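PDB 4FMZ: internalin from Listeria monocytogenes serotype 4b, which probably acts at the bacterial surface in adhesion to and invasion of host cells, presenting a curved leucine-rich-repeat scaffold for binding other molecules. Local coordinates for residues A[158-163]-A[180-185]; A[186-191]-A[208-213]; A[202-207]-A[226-231]; A[248-253]-A[270-275]. One frame throughout, in Å; residues are numbered along the deposited sequence. Where two conformers were deposited one is given.

Contact 1 (A[158-163]-A[180-185]); sequences NYLTVT and YSLSLN. With EDO (1,2-ethanediol), chain C.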
loop_
_atom_site.group_PDB
_atom_site.type_symbol
_atom_site.label_atom_id
_atom_site.label_comp_id
_atom_site.label_asym_id
_atom_site.label_seq_id
_atom_site.Cartn_x
_atom_site.Cartn_y
_atom_site.Cartn_z
ATOM N N ASN A 158 -6.075 -6.910 7.881
ATOM C CA ASN A 158 -5.920 -5.537 8.380
ATOM C C ASN A 158 -5.175 -4.635 7.402
ATOM O O ASN A 158 -5.351 -3.414 7.452
ATOM C CB ASN A 158 -5.174 -5.535 9.718
ATOM C CG ASN A 158 -6.023 -5.862 10.923
ATOM O OD1 ASN A 158 -5.988 -5.158 11.940
ATOM N ND2 ASN A 158 -6.763 -6.962 10.865
ATOM N N TYR A 159 -4.307 -5.213 6.550
ATOM C CA TYR A 159 -3.505 -4.442 5.592
ATOM C C TYR A 159 -3.554 -5.081 4.216
ATOM O O TYR A 159 -3.321 -6.281 4.095
ATOM C CB TYR A 159 -2.050 -4.322 6.078
ATOM C CG TYR A 159 -1.926 -3.624 7.413
ATOM C CD1 TYR A 159 -1.995 -4.337 8.604
ATOM C CD2 TYR A 159 -1.726 -2.248 7.486
ATOM C CE1 TYR A 159 -1.923 -3.694 9.838
ATOM C CE2 TYR A 159 -1.622 -1.596 8.713
ATOM C CZ TYR A 159 -1.717 -2.324 9.884
ATOM O OH TYR A 159 -1.621 -1.677 11.086
ATOM N N LEU A 160 -3.891 -4.285 3.183
ATOM C CA LEU A 160 -3.960 -4.773 1.808
ATOM C C LEU A 160 -3.424 -3.758 0.799
ATOM O O LEU A 160 -3.859 -2.607 0.799
ATOM C CB LEU A 160 -5.396 -5.150 1.422
ATOM C CG LEU A 160 -5.627 -5.676 -0.016
ATOM C CD1 LEU A 160 -4.820 -6.974 -0.295
ATOM C CD2 LEU A 160 -7.113 -5.873 -0.287
ATOM N N THR A 161 -2.540 -4.227 -0.107
ATOM C CA THR A 161 -2.002 -3.434 -1.218
ATOM C C THR A 161 -2.228 -4.183 -2.529
ATOM O O THR A 161 -1.749 -5.306 -2.685
ATOM C CB THR A 161 -0.507 -3.132 -1.018
ATOM O OG1 THR A 161 -0.326 -2.470 0.230
ATOM C CG2 THR A 161 0.092 -2.290 -2.168
ATOM N N VAL A 162 -2.960 -3.563 -3.460
ATOM C CA VAL A 162 -3.187 -4.079 -4.816
ATOM C C VAL A 162 -2.966 -2.871 -5.721
ATOM O O VAL A 162 -3.774 -1.949 -5.696
ATOM C CB VAL A 162 -4.558 -4.776 -5.059
ATOM C CG1 VAL A 162 -4.644 -5.311 -6.490
ATOM C CG2 VAL A 162 -4.821 -5.899 -4.052
ATOM N N THR A 163 -1.838 -2.817 -6.430
ATOM C CA THR A 163 -1.521 -1.647 -7.259
ATOM C C THR A 163 -1.035 -1.998 -8.651
ATOM O O THR A 163 -0.567 -3.115 -8.876
ATOM C CB THR A 163 -0.421 -0.785 -6.583
ATOM O OG1 THR A 163 0.770 -1.566 -6.466
ATOM C CG2 THR A 163 -0.837 -0.227 -5.213
ATOM N N TYR A 180 -7.734 -1.837 8.006
ATOM C CA TYR A 180 -7.297 -0.627 8.694
ATOM C C TYR A 180 -6.624 0.305 7.705
ATOM O O TYR A 180 -6.806 1.521 7.775
ATOM C CB TYR A 180 -6.313 -0.995 9.817
ATOM C CG TYR A 180 -5.902 0.175 10.669
ATOM C CD1 TYR A 180 -6.711 0.622 11.713
ATOM C CD2 TYR A 180 -4.713 0.852 10.425
ATOM C CE1 TYR A 180 -6.347 1.714 12.491
ATOM C CE2 TYR A 180 -4.341 1.950 11.195
ATOM C CZ TYR A 180 -5.159 2.374 12.231
ATOM O OH TYR A 180 -4.790 3.431 13.023
ATOM N N SER A 181 -5.829 -0.269 6.799
ATOM C CA SER A 181 -5.085 0.464 5.774
ATOM C C SER A 181 -5.210 -0.278 4.436
ATOM O O SER A 181 -4.937 -1.482 4.365
ATOM C CB SER A 181 -3.632 0.623 6.200
ATOM O OG SER A 181 -2.874 1.263 5.182
ATOM N N LEU A 182 -5.630 0.433 3.387
ATOM C CA LEU A 182 -5.857 -0.156 2.061
ATOM C C LEU A 182 -5.256 0.691 0.950
ATOM O O LEU A 182 -5.529 1.890 0.891
ATOM C CB LEU A 182 -7.383 -0.321 1.822
ATOM C CG LEU A 182 -7.878 -0.660 0.398
ATOM C CD1 LEU A 182 -7.464 -2.080 -0.035
ATOM C CD2 LEU A 182 -9.400 -0.520 0.303
ATOM N N SER A 183 -4.492 0.054 0.039
ATOM C CA SER A 183 -3.940 0.726 -1.125
ATOM C C SER A 183 -4.481 0.114 -2.405
ATOM O O SER A 183 -4.379 -1.098 -2.611
ATOM C CB SER A 183 -2.412 0.697 -1.137
ATOM O OG SER A 183 -1.947 1.449 -2.251
ATOM N N LEU A 184 -5.067 0.967 -3.259
ATOM C CA LEU A 184 -5.612 0.583 -4.557
ATOM C C LEU A 184 -5.101 1.536 -5.640
ATOM O O LEU A 184 -5.795 1.798 -6.628
ATOM C CB LEU A 184 -7.147 0.551 -4.516
ATOM C CG LEU A 184 -7.773 -0.585 -3.664
ATOM C CD1 LEU A 184 -9.275 -0.505 -3.698
ATOM C CD2 LEU A 184 -7.315 -1.983 -4.130
ATOM N N ASN A 185 -3.865 2.016 -5.466
ATOM C CA ASN A 185 -3.244 2.975 -6.390
ATOM C C ASN A 185 -3.037 2.395 -7.780
ATOM O O ASN A 185 -2.684 1.226 -7.917
ATOM C CB ASN A 185 -1.881 3.440 -5.856
ATOM C CG ASN A 185 -1.932 4.254 -4.594
ATOM O OD1 ASN A 185 -2.940 4.886 -4.256
ATOM N ND2 ASN A 185 -0.824 4.280 -3.879
HETATM C C1 EDO C . -1.781 -0.350 2.375
HETATM O O1 EDO C . -0.978 0.798 2.131
HETATM C C2 EDO C . -1.045 -1.261 3.369
HETATM O O2 EDO C . -0.930 -0.557 4.591
#

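Contact 2 (A[186-191]-A[208-213]); sequences YNQIED and VNQITD. With EDO (1,2-ethanediol), chain E.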
loop_
_atom_site.group_PDB
_atom_site.type_symbol
_atom_site.label_atom_id
_atom_site.label_comp_id
_atom_site.label_asym_id
_atom_site.label_seq_id
_atom_site.Cartn_x
_atom_site.Cartn_y
_atom_site.Cartn_z
ATOM N N TYR A 186 -3.227 3.237 -8.801
ATOM C CA TYR A 186 -2.946 2.974 -10.211
ATOM C C TYR A 186 -3.546 1.646 -10.733
ATOM O O TYR A 186 -2.834 0.814 -11.302
ATOM C CB TYR A 186 -1.411 3.013 -10.451
ATOM C CG TYR A 186 -0.969 3.410 -11.849
ATOM C CD1 TYR A 186 -1.798 3.212 -12.951
ATOM C CD2 TYR A 186 0.312 3.903 -12.083
ATOM C CE1 TYR A 186 -1.383 3.534 -14.239
ATOM C CE2 TYR A 186 0.735 4.241 -13.368
ATOM C CZ TYR A 186 -0.118 4.053 -14.443
ATOM O OH TYR A 186 0.262 4.405 -15.718
ATOM N N ASN A 187 -4.858 1.490 -10.615
ATOM C CA ASN A 187 -5.518 0.312 -11.166
ATOM C C ASN A 187 -6.442 0.791 -12.298
ATOM O O ASN A 187 -6.092 1.767 -12.963
ATOM C CB ASN A 187 -6.227 -0.465 -10.054
ATOM C CG ASN A 187 -5.243 -1.121 -9.106
ATOM O OD1 ASN A 187 -4.309 -1.807 -9.525
ATOM N ND2 ASN A 187 -5.414 -0.920 -7.807
ATOM N N GLN A 188 -7.595 0.133 -12.525
ATOM C CA GLN A 188 -8.577 0.532 -13.548
ATOM C C GLN A 188 -9.960 0.664 -12.872
ATOM O O GLN A 188 -10.984 0.292 -13.449
ATOM C CB GLN A 188 -8.600 -0.507 -14.704
ATOM C CG GLN A 188 -7.252 -0.761 -15.403
ATOM C CD GLN A 188 -6.691 0.455 -16.110
ATOM O OE1 GLN A 188 -7.396 1.175 -16.829
ATOM N NE2 GLN A 188 -5.397 0.704 -15.937
ATOM N N ILE A 189 -9.977 1.198 -11.633
ATOM C CA ILE A 189 -11.180 1.276 -10.812
ATOM C C ILE A 189 -12.037 2.500 -11.174
ATOM O O ILE A 189 -11.597 3.644 -11.080
ATOM C CB ILE A 189 -10.839 1.233 -9.292
ATOM C CG1 ILE A 189 -10.024 -0.031 -8.928
ATOM C CG2 ILE A 189 -12.106 1.283 -8.437
ATOM C CD1 ILE A 189 -9.182 0.114 -7.673
ATOM N N GLU A 190 -13.288 2.226 -11.546
ATOM C CA GLU A 190 -14.298 3.238 -11.874
ATOM C C GLU A 190 -15.261 3.450 -10.708
ATOM O O GLU A 190 -15.703 4.574 -10.466
ATOM C CB GLU A 190 -15.122 2.796 -13.104
ATOM C CG GLU A 190 -14.379 2.773 -14.426
ATOM C CD GLU A 190 -15.164 2.149 -15.568
ATOM O OE1 GLU A 190 -16.376 2.440 -15.692
ATOM O OE2 GLU A 190 -14.564 1.378 -16.351
ATOM N N ASP A 191 -15.590 2.341 -10.007
ATOM C CA ASP A 191 -16.605 2.244 -8.964
ATOM C C ASP A 191 -16.086 1.642 -7.643
ATOM O O ASP A 191 -15.720 0.452 -7.578
ATOM C CB ASP A 191 -17.754 1.382 -9.527
ATOM C CG ASP A 191 -18.961 1.155 -8.638
ATOM O OD1 ASP A 191 -19.023 1.760 -7.554
ATOM O OD2 ASP A 191 -19.860 0.394 -9.049
ATOM N N VAL A 208 -4.791 7.699 -9.122
ATOM C CA VAL A 208 -4.611 7.247 -10.508
ATOM C C VAL A 208 -5.558 6.060 -10.808
ATOM O O VAL A 208 -5.147 4.929 -11.043
ATOM C CB VAL A 208 -3.117 6.974 -10.887
ATOM C CG1 VAL A 208 -2.955 6.676 -12.375
ATOM C CG2 VAL A 208 -2.243 8.168 -10.524
ATOM N N ASN A 209 -6.852 6.353 -10.788
ATOM C CA ASN A 209 -7.898 5.413 -11.154
ATOM C C ASN A 209 -8.884 6.203 -12.023
ATOM O O ASN A 209 -8.490 7.225 -12.605
ATOM C CB ASN A 209 -8.537 4.755 -9.906
ATOM C CG ASN A 209 -7.691 3.650 -9.337
ATOM O OD1 ASN A 209 -7.567 2.581 -9.931
ATOM N ND2 ASN A 209 -7.064 3.885 -8.195
ATOM N N GLN A 210 -10.131 5.743 -12.131
ATOM C CA GLN A 210 -11.175 6.399 -12.922
ATOM C C GLN A 210 -12.414 6.615 -12.032
ATOM O O GLN A 210 -13.549 6.520 -12.505
ATOM C CB GLN A 210 -11.516 5.528 -14.160
ATOM C CG GLN A 210 -10.387 5.395 -15.187
ATOM C CD GLN A 210 -10.561 4.178 -16.070
ATOM O OE1 GLN A 210 -11.531 4.050 -16.827
ATOM N NE2 GLN A 210 -9.618 3.249 -15.997
ATOM N N ILE A 211 -12.185 6.896 -10.735
ATOM C CA ILE A 211 -13.235 7.061 -9.727
ATOM C C ILE A 211 -13.971 8.405 -9.914
ATOM O O ILE A 211 -13.351 9.476 -9.913
ATOM C CB ILE A 211 -12.650 6.891 -8.290
ATOM C CG1 ILE A 211 -12.035 5.459 -8.103
ATOM C CG2 ILE A 211 -13.727 7.136 -7.216
ATOM C CD1 ILE A 211 -10.979 5.342 -6.975
ATOM N N THR A 212 -15.302 8.335 -10.049
ATOM C CA THR A 212 -16.146 9.526 -10.226
ATOM C C THR A 212 -16.927 9.887 -8.957
ATOM O O THR A 212 -17.397 11.021 -8.835
ATOM C CB THR A 212 -17.155 9.319 -11.390
ATOM O OG1 THR A 212 -17.944 8.154 -11.140
ATOM C CG2 THR A 212 -16.481 9.187 -12.741
ATOM N N ASP A 213 -17.149 8.904 -8.068
ATOM C CA ASP A 213 -17.989 9.064 -6.890
ATOM C C ASP A 213 -17.325 8.507 -5.624
ATOM O O ASP A 213 -16.966 7.329 -5.580
ATOM C CB ASP A 213 -19.331 8.350 -7.159
ATOM C CG ASP A 213 -20.411 8.419 -6.089
ATOM O OD1 ASP A 213 -20.212 9.129 -5.081
ATOM O OD2 ASP A 213 -21.465 7.779 -6.276
HETATM C C1 EDO E . -5.647 4.939 -15.919
HETATM O O1 EDO E . -5.242 3.644 -16.343
HETATM C C2 EDO E . -6.162 4.858 -14.466
HETATM O O2 EDO E . -7.259 3.958 -14.408
HETATM O O HOH W 1 -17.257 6.208 -9.329
#

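Contact 3 (A[202-207]-A[226-231]); sequences HYFTAY and LKIGNN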
loop_
_atom_site.group_PDB
_atom_site.type_symbol
_atom_site.label_atom_id
_atom_site.label_comp_id
_atom_site.label_asym_id
_atom_site.label_seq_id
_atom_site.Cartn_x
_atom_site.Cartn_y
_atom_site.Cartn_z
ATOM N N HIS A 202 -8.830 3.384 8.290
ATOM C CA HIS A 202 -8.257 4.633 8.796
ATOM C C HIS A 202 -7.334 5.268 7.750
ATOM O O HIS A 202 -7.070 6.460 7.818
ATOM C CB HIS A 202 -7.482 4.384 10.108
ATOM C CG HIS A 202 -8.346 4.146 11.306
ATOM N ND1 HIS A 202 -9.208 3.068 11.369
ATOM C CD2 HIS A 202 -8.367 4.792 12.495
ATOM C CE1 HIS A 202 -9.758 3.117 12.572
ATOM N NE2 HIS A 202 -9.291 4.147 13.280
ATOM N N TYR A 203 -6.815 4.457 6.808
ATOM C CA TYR A 203 -5.865 4.874 5.768
ATOM C C TYR A 203 -6.309 4.302 4.436
ATOM O O TYR A 203 -6.483 3.091 4.293
ATOM C CB TYR A 203 -4.415 4.436 6.150
ATOM C CG TYR A 203 -3.979 5.111 7.431
ATOM C CD1 TYR A 203 -3.382 6.366 7.405
ATOM C CD2 TYR A 203 -4.324 4.584 8.674
ATOM C CE1 TYR A 203 -3.134 7.075 8.576
ATOM C CE2 TYR A 203 -4.106 5.296 9.850
ATOM C CZ TYR A 203 -3.504 6.540 9.797
ATOM O OH TYR A 203 -3.239 7.227 10.956
ATOM N N PHE A 204 -6.568 5.173 3.491
ATOM C CA PHE A 204 -7.028 4.772 2.171
ATOM C C PHE A 204 -6.308 5.580 1.088
ATOM O O PHE A 204 -6.297 6.810 1.124
ATOM C CB PHE A 204 -8.548 4.937 2.061
ATOM C CG PHE A 204 -9.208 4.513 0.767
ATOM C CD1 PHE A 204 -8.762 3.390 0.071
ATOM C CD2 PHE A 204 -10.343 5.168 0.302
ATOM C CE1 PHE A 204 -9.389 2.987 -1.113
ATOM C CE2 PHE A 204 -10.984 4.751 -0.866
ATOM C CZ PHE A 204 -10.498 3.665 -1.567
ATOM N N THR A 205 -5.706 4.870 0.139
ATOM C CA THR A 205 -5.024 5.488 -0.992
ATOM C C THR A 205 -5.525 4.767 -2.258
ATOM O O THR A 205 -5.660 3.540 -2.277
ATOM C CB THR A 205 -3.500 5.561 -0.792
ATOM O OG1 THR A 205 -2.908 6.241 -1.904
ATOM C CG2 THR A 205 -2.838 4.216 -0.574
ATOM N N ALA A 206 -5.908 5.557 -3.273
ATOM C CA ALA A 206 -6.443 5.027 -4.526
ATOM C C ALA A 206 -6.214 6.042 -5.634
ATOM O O ALA A 206 -7.073 6.224 -6.504
ATOM C CB ALA A 206 -7.935 4.700 -4.377
ATOM N N TYR A 207 -5.032 6.688 -5.627
ATOM C CA TYR A 207 -4.734 7.661 -6.666
ATOM C C TYR A 207 -4.545 6.958 -8.015
ATOM O O TYR A 207 -4.214 5.769 -8.047
ATOM C CB TYR A 207 -3.535 8.574 -6.318
ATOM C CG TYR A 207 -2.214 7.894 -6.022
ATOM C CD1 TYR A 207 -1.484 7.275 -7.034
ATOM C CD2 TYR A 207 -1.614 8.014 -4.774
ATOM C CE1 TYR A 207 -0.244 6.686 -6.781
ATOM C CE2 TYR A 207 -0.345 7.482 -4.524
ATOM C CZ TYR A 207 0.325 6.798 -5.524
ATOM O OH TYR A 207 1.548 6.228 -5.270
ATOM N N LEU A 226 -6.501 10.183 3.436
ATOM C CA LEU A 226 -7.107 9.855 2.154
ATOM C C LEU A 226 -6.270 10.470 1.048
ATOM O O LEU A 226 -6.053 11.677 1.046
ATOM C CB LEU A 226 -8.588 10.335 2.080
ATOM C CG LEU A 226 -9.324 10.148 0.732
ATOM C CD1 LEU A 226 -9.567 8.678 0.420
ATOM C CD2 LEU A 226 -10.662 10.843 0.751
ATOM N N LYS A 227 -5.771 9.627 0.141
ATOM C CA LYS A 227 -4.971 10.008 -1.025
ATOM C C LYS A 227 -5.692 9.449 -2.241
ATOM O O LYS A 227 -5.754 8.238 -2.419
ATOM C CB LYS A 227 -3.519 9.483 -0.918
ATOM C CG LYS A 227 -2.759 9.936 0.334
ATOM C CD LYS A 227 -1.317 9.417 0.319
ATOM C CE LYS A 227 -0.539 9.854 1.533
ATOM N NZ LYS A 227 -0.929 9.117 2.770
ATOM N N ILE A 228 -6.325 10.318 -3.033
ATOM C CA ILE A 228 -7.131 9.851 -4.157
ATOM C C ILE A 228 -7.047 10.872 -5.330
ATOM O O ILE A 228 -8.026 11.123 -6.036
ATOM C CB ILE A 228 -8.580 9.564 -3.627
ATOM C CG1 ILE A 228 -9.396 8.628 -4.549
ATOM C CG2 ILE A 228 -9.341 10.824 -3.170
ATOM C CD1 ILE A 228 -10.614 7.899 -3.854
ATOM N N GLY A 229 -5.833 11.392 -5.557
ATOM C CA GLY A 229 -5.542 12.282 -6.673
ATOM C C GLY A 229 -5.657 11.553 -8.004
ATOM O O GLY A 229 -5.691 10.319 -8.029
ATOM N N ASN A 230 -5.706 12.295 -9.118
ATOM C CA ASN A 230 -5.850 11.743 -10.474
ATOM C C ASN A 230 -7.014 10.751 -10.584
ATOM O O ASN A 230 -6.830 9.551 -10.832
ATOM C CB ASN A 230 -4.592 11.109 -11.060
ATOM C CG ASN A 230 -4.621 11.320 -12.585
ATOM O OD1 ASN A 230 -5.617 11.059 -13.281
ATOM N ND2 ASN A 230 -3.576 11.849 -13.159
ATOM N N ASN A 231 -8.208 11.270 -10.389
ATOM C CA ASN A 231 -9.443 10.531 -10.544
ATOM C C ASN A 231 -10.416 11.479 -11.254
ATOM O O ASN A 231 -9.966 12.456 -11.868
ATOM C CB ASN A 231 -9.945 10.016 -9.196
ATOM C CG ASN A 231 -9.265 8.734 -8.801
ATOM O OD1 ASN A 231 -9.499 7.694 -9.400
ATOM N ND2 ASN A 231 -8.366 8.783 -7.836
#

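Contact 4 (A[248-253]-A[270-275]); sequences LEIGTN and LNVGSN. With EDO (1,2-ethanediol), chain H.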
loop_
_atom_site.group_PDB
_atom_site.type_symbol
_atom_site.label_atom_id
_atom_site.label_comp_id
_atom_site.label_asym_id
_atom_site.label_seq_id
_atom_site.Cartn_x
_atom_site.Cartn_y
_atom_site.Cartn_z
ATOM N N LEU A 248 -5.321 14.972 3.509
ATOM C CA LEU A 248 -6.229 14.809 2.383
ATOM C C LEU A 248 -5.563 15.256 1.081
ATOM O O LEU A 248 -5.249 16.428 0.931
ATOM C CB LEU A 248 -7.562 15.583 2.633
ATOM C CG LEU A 248 -8.591 15.650 1.478
ATOM C CD1 LEU A 248 -9.020 14.248 1.028
ATOM C CD2 LEU A 248 -9.837 16.429 1.904
ATOM N N GLU A 249 -5.370 14.303 0.151
ATOM C CA GLU A 249 -4.787 14.543 -1.177
ATOM C C GLU A 249 -5.818 14.184 -2.211
ATOM O O GLU A 249 -6.207 13.016 -2.301
ATOM C CB GLU A 249 -3.502 13.723 -1.408
ATOM C CG GLU A 249 -2.324 14.082 -0.525
ATOM C CD GLU A 249 -1.092 13.210 -0.699
ATOM O OE1 GLU A 249 -1.103 12.286 -1.547
ATOM O OE2 GLU A 249 -0.105 13.459 0.027
ATOM N N ILE A 250 -6.303 15.170 -2.942
ATOM C CA ILE A 250 -7.336 14.946 -3.940
ATOM C C ILE A 250 -7.090 15.909 -5.126
ATOM O O ILE A 250 -8.021 16.404 -5.762
ATOM C CB ILE A 250 -8.742 15.055 -3.258
ATOM C CG1 ILE A 250 -9.876 14.439 -4.101
ATOM C CG2 ILE A 250 -9.052 16.433 -2.651
ATOM C CD1 ILE A 250 -11.087 13.929 -3.328
ATOM N N GLY A 251 -5.811 16.099 -5.439
ATOM C CA GLY A 251 -5.393 16.919 -6.565
ATOM C C GLY A 251 -5.690 16.215 -7.877
ATOM O O GLY A 251 -5.972 15.009 -7.886
ATOM N N THR A 252 -5.676 16.959 -8.990
ATOM C CA THR A 252 -5.909 16.423 -10.343
ATOM C C THR A 252 -7.295 15.679 -10.426
ATOM O O THR A 252 -7.404 14.514 -10.843
ATOM C CB THR A 252 -4.710 15.561 -10.803
ATOM O OG1 THR A 252 -3.499 16.199 -10.384
ATOM C CG2 THR A 252 -4.671 15.375 -12.310
ATOM N N ASN A 253 -8.342 16.377 -10.008
ATOM C CA ASN A 253 -9.711 15.873 -10.082
ATOM C C ASN A 253 -10.572 16.928 -10.801
ATOM O O ASN A 253 -10.013 17.753 -11.526
ATOM C CB ASN A 253 -10.235 15.514 -8.684
ATOM C CG ASN A 253 -9.845 14.125 -8.278
ATOM O OD1 ASN A 253 -10.361 13.153 -8.808
ATOM N ND2 ASN A 253 -8.914 13.997 -7.347
ATOM N N LEU A 270 -3.679 19.558 3.115
ATOM C CA LEU A 270 -4.760 19.645 2.152
ATOM C C LEU A 270 -4.179 19.863 0.766
ATOM O O LEU A 270 -3.645 20.932 0.495
ATOM C CB LEU A 270 -5.795 20.736 2.501
ATOM C CG LEU A 270 -6.949 20.892 1.510
ATOM C CD1 LEU A 270 -7.795 19.600 1.407
ATOM C CD2 LEU A 270 -7.835 22.069 1.890
ATOM N N ASN A 271 -4.297 18.854 -0.109
ATOM C CA ASN A 271 -3.826 18.997 -1.481
ATOM C C ASN A 271 -5.015 18.930 -2.430
ATOM O O ASN A 271 -5.563 17.856 -2.673
ATOM C CB ASN A 271 -2.750 17.944 -1.838
ATOM C CG ASN A 271 -2.183 18.089 -3.239
ATOM O OD1 ASN A 271 -2.691 18.838 -4.098
ATOM N ND2 ASN A 271 -1.120 17.354 -3.509
ATOM N N VAL A 272 -5.384 20.093 -2.997
ATOM C CA VAL A 272 -6.469 20.218 -3.961
ATOM C C VAL A 272 -5.941 20.926 -5.237
ATOM O O VAL A 272 -6.703 21.565 -5.948
ATOM C CB VAL A 272 -7.737 20.918 -3.373
ATOM C CG1 VAL A 272 -8.501 19.994 -2.428
ATOM C CG2 VAL A 272 -7.385 22.227 -2.677
ATOM N N GLY A 273 -4.646 20.764 -5.520
ATOM C CA GLY A 273 -4.010 21.319 -6.710
ATOM C C GLY A 273 -4.595 20.696 -7.965
ATOM O O GLY A 273 -5.037 19.546 -7.926
ATOM N N SER A 274 -4.648 21.457 -9.081
ATOM C CA SER A 274 -5.171 20.968 -10.370
ATOM C C SER A 274 -6.667 20.555 -10.277
ATOM O O SER A 274 -7.071 19.418 -10.570
ATOM C CB SER A 274 -4.303 19.825 -10.914
ATOM O OG SER A 274 -2.984 20.296 -11.137
ATOM N N ASN A 275 -7.477 21.519 -9.861
ATOM C CA ASN A 275 -8.922 21.391 -9.791
ATOM C C ASN A 275 -9.532 22.663 -10.418
ATOM O O ASN A 275 -8.861 23.320 -11.225
ATOM C CB ASN A 275 -9.385 21.120 -8.356
ATOM C CG ASN A 275 -9.240 19.666 -7.968
ATOM O OD1 ASN A 275 -9.942 18.809 -8.488
ATOM N ND2 ASN A 275 -8.279 19.345 -7.101
HETATM C C1 EDO H . -1.461 18.418 -8.754
HETATM O O1 EDO H . -1.361 19.825 -8.930
HETATM C C2 EDO H . -1.857 18.110 -7.293
HETATM O O2 EDO H . -1.063 18.918 -6.446
#

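Contact 1 (A[158-163]-A[180-185])
Leu160 and Leu182 lie side by side on the buried face of two neighbouring parallel strands, the CD2 branch of Leu160 meeting CD1 of Leu182 at 3.8 Å. With chi1 at 168°, Leu182 CG stands anti to its backbone N and alongside Leu160, from where CD1 makes this contact. Two residues on, Leu184 CD2 comes to 4.0 Å from Val162 CB. The face that carries Tyr159, Thr161, Ser181 and Ser183 is more polar. There the ring of Tyr159 comes obliquely to Ser181, CD2 to CB 3.7 Å, while an ethanediol, probably from the crystallisation liquor, sits at the ring edge and hydrogen-bonds through O2 to Ser181 OG at 2.7 Å. The main chains set this pairing: Ser183 N donates to Leu160 O (2.8 Å), Val162 N to Ser183 O (3.0 Å), and Leu160 N to Ser181 O. At the start Asn158 O takes two donors, Tyr180 N at 2.9 Å and the more distant Ser181 N. The strand axes are nearly parallel, 7° apart, as expected of successive turns of a leucine-rich-repeat solenoid. Strand 136-138 lies beyond 159-161, where Leu160 touches Leu137, and strand 203-205 beyond 181-183, where Leu182 packs on Phe204.

Contact 2 (A[186-191]-A[208-213])
Asn209 OD1 is gripped by two backbone donors of the preceding turn, Asn187 N at 3.0 Å and Ile189 N at 3.3 Å, which reach it from opposite faces of the carboxamide plane. The Asn187 donor stands well above that plane, whereas the bond from Ile189 N is straighter, at 164°. The ND2 end of the same amide donates to Ala206 O and Leu184 O, so both ends of this buried side chain are engaged. Asparagines repeated in this way, turn after turn, bond to backbone atoms of their own and the preceding turn, as in the asparagine rows of leucine-rich repeats. Gln210 N donates to Ile189 O at 2.8 Å. Val208 CG1 lies over one face of the Tyr186 ring, 3.9 Å from its centroid, a CH-pi contact displaced toward the rim. An ethanediol bridges the loops: its O2 donates to Asn187 O and accepts from Gln210 NE2 at 2.9 Å, while its O1 accepts from Gln188 NE2. A water joins Glu190 O to Thr212 N.

Contact 3 (A[202-207]-A[226-231])
The Phe204 ring meets the methyls of the next turn obliquely: its CD2 is 3.6 Å from Leu226 CD1, and its CE2 is more loosely placed, 4.4 Å from Ile228 CD1. The side chains of Phe204 and Leu226 run side by side, pointing the same way into the core. Asn231 presents a second flat group. Its amide holds both acceptors of ND2 close to its own plane, Ala206 O across the contact at 3.2 Å and Ile228 O in its own turn at 3.0 Å; seen from Ile228 O, however, the donor stands above the carbonyl plane. This is the asparagine characteristic of leucine-rich repeats, tying the loop after one strand to the backbone just past the end of the preceding one, and its OD1 goes on to accept from Ile211 N. The strands themselves are joined by Lys227 N to Phe204 O and by Ala206 N to Lys227 O, the latter 2.8 Å. On the face away from Phe204 and Leu226, Thr205 and Lys227 cross, with Thr205 OG1 3.4 Å from Lys227 CB; that hydroxyl is hydrogen-bonded to Asn185. The Lys227 chain leads away to a cation-pi contact with Trp247. Beyond the strands, Tyr207 CB packs 3.3 Å from Gly229 O.

Contact 4 (A[248-253]-A[270-275])
Leu248 opens the pairing with Leu270, its CD2 3.8 Å from Leu270 CD1 in the leucine-rich-repeat core, while its O accepts from Asn271 N at 2.8 Å. On the other face Glu249 crosses Asn271, CG near CB; in one of its two modelled conformers, OE2 is hydrogen-bonded to Trp247 NE1. Ile250 N donates to Asn271 O, and Ile250 CG2 touches Val272 CG1 at 3.6 Å. Ile250 O is held from opposite faces of its plane by Asn253 ND2 (3.0 Å) and Asn275 ND2 (3.2 Å), so equivalent asparagines of two successive turns share one carbonyl. Gly251 CA lies close against Gly273 O. Thr252 N then donates to Gly273 O at 2.9 Å, and Asn253 N makes weak bonds to Ser274 O and Asn275 OD1, the latter oxygen also accepting from Ile255 N. Asn271 forms an Asx turn, OD1 taking Gly273 N at 3.1 Å, and an ethanediol spans from that OD1 to Ser274, where its O1 and Ser274 OG are hydrogen-bonded at 2.8 Å.

In the fold
The four contacts follow the solenoid from turn to turn. Contacts 1, 3 and 4 join parallel strands, with centres about 10 Å apart from 1 to 3 and again from 3 to 4, whereas contact 2 lies in the loops beyond the strand ends. Asparagines link contact 1 to its neighbours: Asn187 ND2 reaches Val162 O and Asn209 ND2 reaches Leu184 O, each at 2.9 Å, toward contact 2, and Asn185 OD1 meets Thr205 OG1 at 2.7 Å toward contact 3. Contacts 2 and 3 interleave along the chain, centres about 10 Å apart, with Tyr186 N 2.8 Å from Tyr207 O. Ile228 N to Glu249 O, 2.8 Å, carries the strand pairing into contact 4. Ethanediols lie at contacts 1, 2 and 4.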